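UDP-L-Rhamnose Synthase (Acanthamoeba polyphaga mimivirus, PDB 7JID) probably makes UDP-L-rhamnose, using NADP(H) to reduce a UDP-linked keto-deoxy sugar as in RmlD-type reductases. Local coordinates at residues A[137-140]-A[141-145]; A[276-279]-A[280-284]. All coordinates share one frame; numbering follows the deposited sequence. Where two conformers were deposited one is given.

Contact 1. Residues A[137-140]-A[141-145]; sequences SSYS and VVKGF. With AWU ([[(2~{R},3~{S},4~{R},5~{R})-5-[2,4-bis(oxidanylidene)pyrimidin-1-yl]-3,4-bis(oxidanyl)oxolan-2-yl]methoxy-oxidanyl-phosphoryl] [(2~{R},3~{R},4~{R},5~{R},6~{S})-6-methyl-3,4,5-tris(oxidanyl)oxan-2-yl] hydrogen phosphate), chain C.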
loop_
_atom_site.group_PDB
_atom_site.type_symbol
_atom_site.label_atom_id
_atom_site.label_comp_id
_atom_site.label_asym_id
_atom_site.label_seq_id
_atom_site.Cartn_x
_atom_site.Cartn_y
_atom_site.Cartn_z
ATOM N N SER A 137 4.081 -6.439 12.568
ATOM C CA SER A 137 3.324 -7.442 11.784
ATOM C C SER A 137 3.116 -6.827 10.388
ATOM O O SER A 137 3.002 -5.582 10.260
ATOM C CB SER A 137 2.026 -7.847 12.410
ATOM O OG SER A 137 1.123 -6.745 12.431
ATOM N N SER A 138 2.956 -7.653 9.375
ATOM C CA SER A 138 2.690 -7.171 8.000
ATOM C C SER A 138 1.319 -6.490 7.958
ATOM O O SER A 138 1.174 -5.427 7.286
ATOM C CB SER A 138 2.833 -8.277 6.999
ATOM O OG SER A 138 4.211 -8.667 6.917
ATOM N N TYR A 139 0.368 -7.035 8.718
ATOM C CA TYR A 139 -0.990 -6.434 8.904
ATOM C C TYR A 139 -0.841 -5.005 9.402
ATOM O O TYR A 139 -1.399 -4.032 8.846
ATOM C CB TYR A 139 -1.803 -7.197 9.935
ATOM C CG TYR A 139 -3.131 -6.561 10.262
ATOM C CD1 TYR A 139 -4.225 -6.685 9.408
ATOM C CD2 TYR A 139 -3.312 -5.891 11.456
ATOM C CE1 TYR A 139 -5.440 -6.099 9.727
ATOM C CE2 TYR A 139 -4.538 -5.316 11.795
ATOM C CZ TYR A 139 -5.607 -5.444 10.929
ATOM O OH TYR A 139 -6.813 -4.870 11.273
ATOM N N SER A 140 -0.077 -4.832 10.482
ATOM C CA SER A 140 0.016 -3.526 11.159
ATOM C C SER A 140 0.712 -2.537 10.225
ATOM O O SER A 140 0.332 -1.349 10.146
ATOM C CB SER A 140 0.684 -3.597 12.498
ATOM O OG SER A 140 -0.175 -4.207 13.450
ATOM N N VAL A 141 1.688 -3.024 9.475
ATOM C CA VAL A 141 2.450 -2.164 8.529
ATOM C C VAL A 141 1.508 -1.626 7.451
ATOM O O VAL A 141 1.433 -0.406 7.258
ATOM C CB VAL A 141 3.608 -2.930 7.904
ATOM C CG1 VAL A 141 4.199 -2.077 6.783
ATOM C CG2 VAL A 141 4.660 -3.229 8.968
ATOM N N VAL A 142 0.770 -2.506 6.810
ATOM C CA VAL A 142 -0.128 -2.114 5.696
ATOM C C VAL A 142 -1.237 -1.220 6.253
ATOM O O VAL A 142 -1.503 -0.162 5.668
ATOM C CB VAL A 142 -0.664 -3.345 4.960
ATOM C CG1 VAL A 142 -1.776 -2.954 3.980
ATOM C CG2 VAL A 142 0.468 -4.039 4.234
ATOM N N LYS A 143 -1.862 -1.608 7.367
ATOM C CA LYS A 143 -2.965 -0.841 8.001
ATOM C C LYS A 143 -2.491 0.530 8.452
ATOM O O LYS A 143 -3.294 1.450 8.400
ATOM C CB LYS A 143 -3.641 -1.632 9.117
ATOM C CG LYS A 143 -4.556 -2.740 8.609
ATOM C CD LYS A 143 -5.893 -2.192 8.049
ATOM C CE LYS A 143 -6.949 -3.213 7.786
ATOM N NZ LYS A 143 -8.242 -2.581 7.422
ATOM N N GLY A 144 -1.248 0.645 8.874
ATOM C CA GLY A 144 -0.679 1.947 9.237
ATOM C C GLY A 144 -0.734 2.860 8.046
ATOM O O GLY A 144 -1.192 4.053 8.159
ATOM N N PHE A 145 -0.290 2.387 6.885
ATOM C CA PHE A 145 -0.356 3.229 5.676
ATOM C C PHE A 145 -1.798 3.496 5.290
ATOM O O PHE A 145 -2.095 4.587 4.862
ATOM C CB PHE A 145 0.459 2.619 4.539
ATOM C CG PHE A 145 1.943 2.740 4.804
ATOM C CD1 PHE A 145 2.544 3.989 4.791
ATOM C CD2 PHE A 145 2.700 1.648 5.193
ATOM C CE1 PHE A 145 3.890 4.132 5.079
ATOM C CE2 PHE A 145 4.055 1.784 5.439
ATOM C CZ PHE A 145 4.635 3.032 5.402
HETATM P PA AWU C . -4.470 -12.757 18.077
HETATM O O1A AWU C . -3.233 -13.236 17.418
HETATM O O2A AWU C . -5.555 -13.771 18.400
HETATM O O3A AWU C . -5.386 -11.676 17.272
HETATM P PB AWU C . -4.884 -10.637 16.093
HETATM O O1B AWU C . -3.638 -9.791 16.454
HETATM O O2B AWU C . -4.900 -11.402 14.751
HETATM O O3B AWU C . -6.126 -9.633 16.181
HETATM C "C5'" AWU C . -7.230 -7.136 13.796
HETATM O "O5'" AWU C . -7.154 -8.303 14.592
HETATM C "C4'" AWU C . -7.551 -5.940 14.676
HETATM O "O4'" AWU C . -7.469 -4.699 13.941
HETATM C "C3'" AWU C . -6.564 -5.890 15.796
HETATM O "O3'" AWU C . -7.042 -4.976 16.747
HETATM C "C2'" AWU C . -6.437 -7.213 16.544
HETATM C "C1'" AWU C . -6.270 -8.347 15.632
HETATM N N1 AWU C . -2.144 -13.966 22.559
HETATM C C2 AWU C . -1.770 -14.655 23.700
HETATM O O2 AWU C . -1.915 -14.127 24.822
HETATM N N3 AWU C . -1.375 -15.961 23.572
HETATM C C4 AWU C . -1.198 -16.543 22.356
HETATM O O4 AWU C . -0.847 -17.781 22.328
HETATM C C5 AWU C . -1.594 -15.855 21.209
HETATM C C6 AWU C . -1.970 -14.519 21.305
HETATM C C1C AWU C . -2.602 -12.550 22.649
HETATM C C2C AWU C . -1.944 -11.552 21.696
HETATM C C3C AWU C . -3.061 -10.491 21.532
HETATM C C4C AWU C . -4.289 -11.336 21.650
HETATM C C5C AWU C . -5.041 -11.575 20.358
HETATM C "C6'" AWU C . -8.332 -7.433 12.782
HETATM O "O2'" AWU C . -7.670 -7.465 17.184
HETATM O O2C AWU C . -0.807 -11.015 22.323
HETATM O O3C AWU C . -3.078 -9.602 22.634
HETATM O O4C AWU C . -3.911 -12.622 22.123
HETATM O O5C AWU C . -4.060 -12.021 19.393
#
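Tyr139 and Lys143 meet one turn apart at the start of helix 138-150. Their spacing matches the YxxxK signature of the short-chain dehydrogenase/reductase family. This pair is the tight part, on the side of the helix facing the ligands. Lys143 CG lies over one face of the Tyr139 ring, 3.6 Å from CE1, in a CH-pi contact. The lysine chain bends at chi2 (-75°), and Lys143 CE also stays beside Tyr139 CE1, at 3.8 Å. NZ is hydrogen-bonded to Tyr106 OH, and both residues touch the bound NADP. In the backbone between them, Lys143 N donates to Tyr139 O at 2.9 Å. Ser137 is the N-cap: its OG accepts from Ser140 N at 3.0 Å, while Ser140 OG bonds to Cys111 O.

The looser side is at Ser138. It is partly exposed, and its CB points away from 141-145. The second subunit borders this flank, with its Leu79 against Ser138 and Val142 and its Val80 against Val141.

Tyr139 CG is anti to the backbone N (chi1 174°), and the ring reaches the sugar of AWU. Tyr139 OH and AWU O4' share a hydrogen bond of 2.8 Å, with O4' at the ring edge, near its plane.

Contact 2. Residues A[276-279]-A[280-284]; sequences DILT and GIREV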
loop_
_atom_site.group_PDB
_atom_site.type_symbol
_atom_site.label_atom_id
_atom_site.label_comp_id
_atom_site.label_asym_id
_atom_site.label_seq_id
_atom_site.Cartn_x
_atom_site.Cartn_y
_atom_site.Cartn_z
ATOM N N ASP A 276 -15.819 3.277 30.558
ATOM C CA ASP A 276 -14.395 2.860 30.623
ATOM C C ASP A 276 -14.355 1.351 30.395
ATOM O O ASP A 276 -15.347 0.609 30.637
ATOM C CB ASP A 276 -13.739 3.251 31.933
ATOM C CG ASP A 276 -14.218 2.369 33.056
ATOM O OD1 ASP A 276 -13.667 1.266 33.187
ATOM O OD2 ASP A 276 -15.154 2.781 33.828
ATOM N N ILE A 277 -13.242 0.874 29.834
ATOM C CA ILE A 277 -13.097 -0.526 29.394
ATOM C C ILE A 277 -13.334 -1.515 30.561
ATOM O O ILE A 277 -13.887 -2.611 30.337
ATOM C CB ILE A 277 -11.722 -0.736 28.720
ATOM C CG1 ILE A 277 -11.566 -2.135 28.156
ATOM C CG2 ILE A 277 -10.564 -0.411 29.654
ATOM C CD1 ILE A 277 -12.608 -2.484 27.125
ATOM N N LEU A 278 -12.926 -1.208 31.790
ATOM C CA LEU A 278 -13.095 -2.194 32.900
ATOM C C LEU A 278 -14.575 -2.286 33.336
ATOM O O LEU A 278 -15.114 -3.431 33.445
ATOM C CB LEU A 278 -12.148 -1.855 34.059
ATOM C CG LEU A 278 -12.141 -2.962 35.111
ATOM C CD1 LEU A 278 -11.567 -4.240 34.533
ATOM C CD2 LEU A 278 -11.314 -2.563 36.325
ATOM N N THR A 279 -15.262 -1.163 33.481
ATOM C CA THR A 279 -16.734 -1.135 33.689
ATOM C C THR A 279 -17.389 -1.909 32.546
ATOM O O THR A 279 -18.228 -2.793 32.834
ATOM C CB THR A 279 -17.281 0.284 33.793
ATOM O OG1 THR A 279 -16.624 0.990 34.851
ATOM C CG2 THR A 279 -18.775 0.289 34.017
ATOM N N GLY A 280 -16.976 -1.658 31.298
ATOM C CA GLY A 280 -17.588 -2.318 30.144
ATOM C C GLY A 280 -17.321 -3.799 30.141
ATOM O O GLY A 280 -18.245 -4.575 29.849
ATOM N N ILE A 281 -16.103 -4.257 30.446
ATOM C CA ILE A 281 -15.756 -5.707 30.471
ATOM C C ILE A 281 -16.532 -6.360 31.613
ATOM O O ILE A 281 -17.010 -7.496 31.415
ATOM C CB ILE A 281 -14.241 -5.934 30.665
ATOM C CG1 ILE A 281 -13.444 -5.478 29.447
ATOM C CG2 ILE A 281 -13.942 -7.396 30.988
ATOM C CD1 ILE A 281 -13.693 -6.276 28.218
ATOM N N ARG A 282 -16.581 -5.739 32.784
ATOM C CA ARG A 282 -17.373 -6.311 33.903
ATOM C C ARG A 282 -18.786 -6.604 33.399
ATOM O O ARG A 282 -19.303 -7.722 33.659
ATOM C CB ARG A 282 -17.458 -5.345 35.084
ATOM C CG ARG A 282 -18.298 -5.881 36.236
ATOM C CD ARG A 282 -18.131 -5.051 37.489
ATOM N NE ARG A 282 -16.729 -4.754 37.765
ATOM C CZ ARG A 282 -16.134 -3.579 37.602
ATOM N NH1 ARG A 282 -14.858 -3.456 37.901
ATOM N NH2 ARG A 282 -16.812 -2.535 37.169
ATOM N N GLU A 283 -19.368 -5.643 32.696
ATOM C CA GLU A 283 -20.744 -5.775 32.145
ATOM C C GLU A 283 -20.751 -6.966 31.194
ATOM O O GLU A 283 -21.609 -7.876 31.377
ATOM C CB GLU A 283 -21.255 -4.460 31.553
ATOM C CG GLU A 283 -22.610 -4.615 30.858
ATOM C CD GLU A 283 -23.280 -3.343 30.351
ATOM O OE1 GLU A 283 -22.893 -2.240 30.782
ATOM O OE2 GLU A 283 -24.196 -3.459 29.504
ATOM N N VAL A 284 -19.837 -7.009 30.216
ATOM C CA VAL A 284 -19.770 -8.092 29.192
ATOM C C VAL A 284 -19.660 -9.446 29.871
ATOM O O VAL A 284 -20.422 -10.369 29.489
ATOM C CB VAL A 284 -18.601 -7.843 28.208
ATOM C CG1 VAL A 284 -18.206 -9.053 27.363
ATOM C CG2 VAL A 284 -18.943 -6.674 27.311
#
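Ile277 and Ile281 run alongside each other, one turn apart, with their ends in the same direction. Ile277 CD1 touches Ile281 CG1 at 3.9 Å. The two residues reach this pose with different first torsions. In Ile277, CG1 is anti to the backbone N (chi1 -176°). In Ile281, CG1 sits beside its own N (chi1 -68°), and this brings it to 3.0 Å from Ile277 O. That is a close approach of a methylene to a carbonyl oxygen. The same oxygen accepts from Ile281 N. The buried pair faces the body of the protein. Ile281 packs on Ile227 and Leu230 of helix 224-234, and Ile277 on Asn218 and Val222.

The segment is the capped N-terminus of helix 277-287, the last helix of the modelled chain. Asp276 is its N-cap. Thr279 N donates to Asp276 OD1 at 2.9 Å, from above the carboxylate plane and with a nearly straight N-H. Thr279 OG1 donates to Asp276 OD2 on the syn side, 26° out of the carboxylate plane; at 2.5 Å this bond is short. Each carboxylate oxygen thus meets a different group of Thr279, which would tend to limit rotation of the carboxylate. The negative charge also probably suits the positive end of the helix dipole.

Leu278 and Arg282 are set differently from the isoleucines: their side chains cross at a slant. Arg282 was modelled in two conformers. In the one described, the chain bends at chi3 and the guanidinium turns back over the preceding turn. One of its faces is toward Leu278 O, with only loose contact. In this copy Arg282 NH1 passes Leu278 CG at 3.9 Å; with a second conformer present, the guanidinium contacts are doubtful. Leu278 also reaches Leu230. On the next residue, Glu283 has an extended chain, and its OE2 makes a salt bridge with Lys287.

How the contacts relate
Each contact forms the first turns of its own helix, 138-150 or 277-287, opened by an N-cap side chain, Ser137 in contact 1 and Asp276 in contact 2. They lie on opposite sides of the chain's centre, their own centres about 28 Å apart, and do not touch. Contact 1 is buried. It borders both ligands and the second subunit, and Tyr139 and Lys143 line the pocket. Contact 2 is partly buried. No other chain of the assembly touches it, and the side chain of Ile277 is about 12 Å from AWU. Its chemistry is split: Ile281 packs on helix 224-234 and Ile277 on nearby loops, while charged side chains and Thr279 lie toward the surface. The cap of contact 2 is a carboxylate, that of contact 1 a hydroxyl.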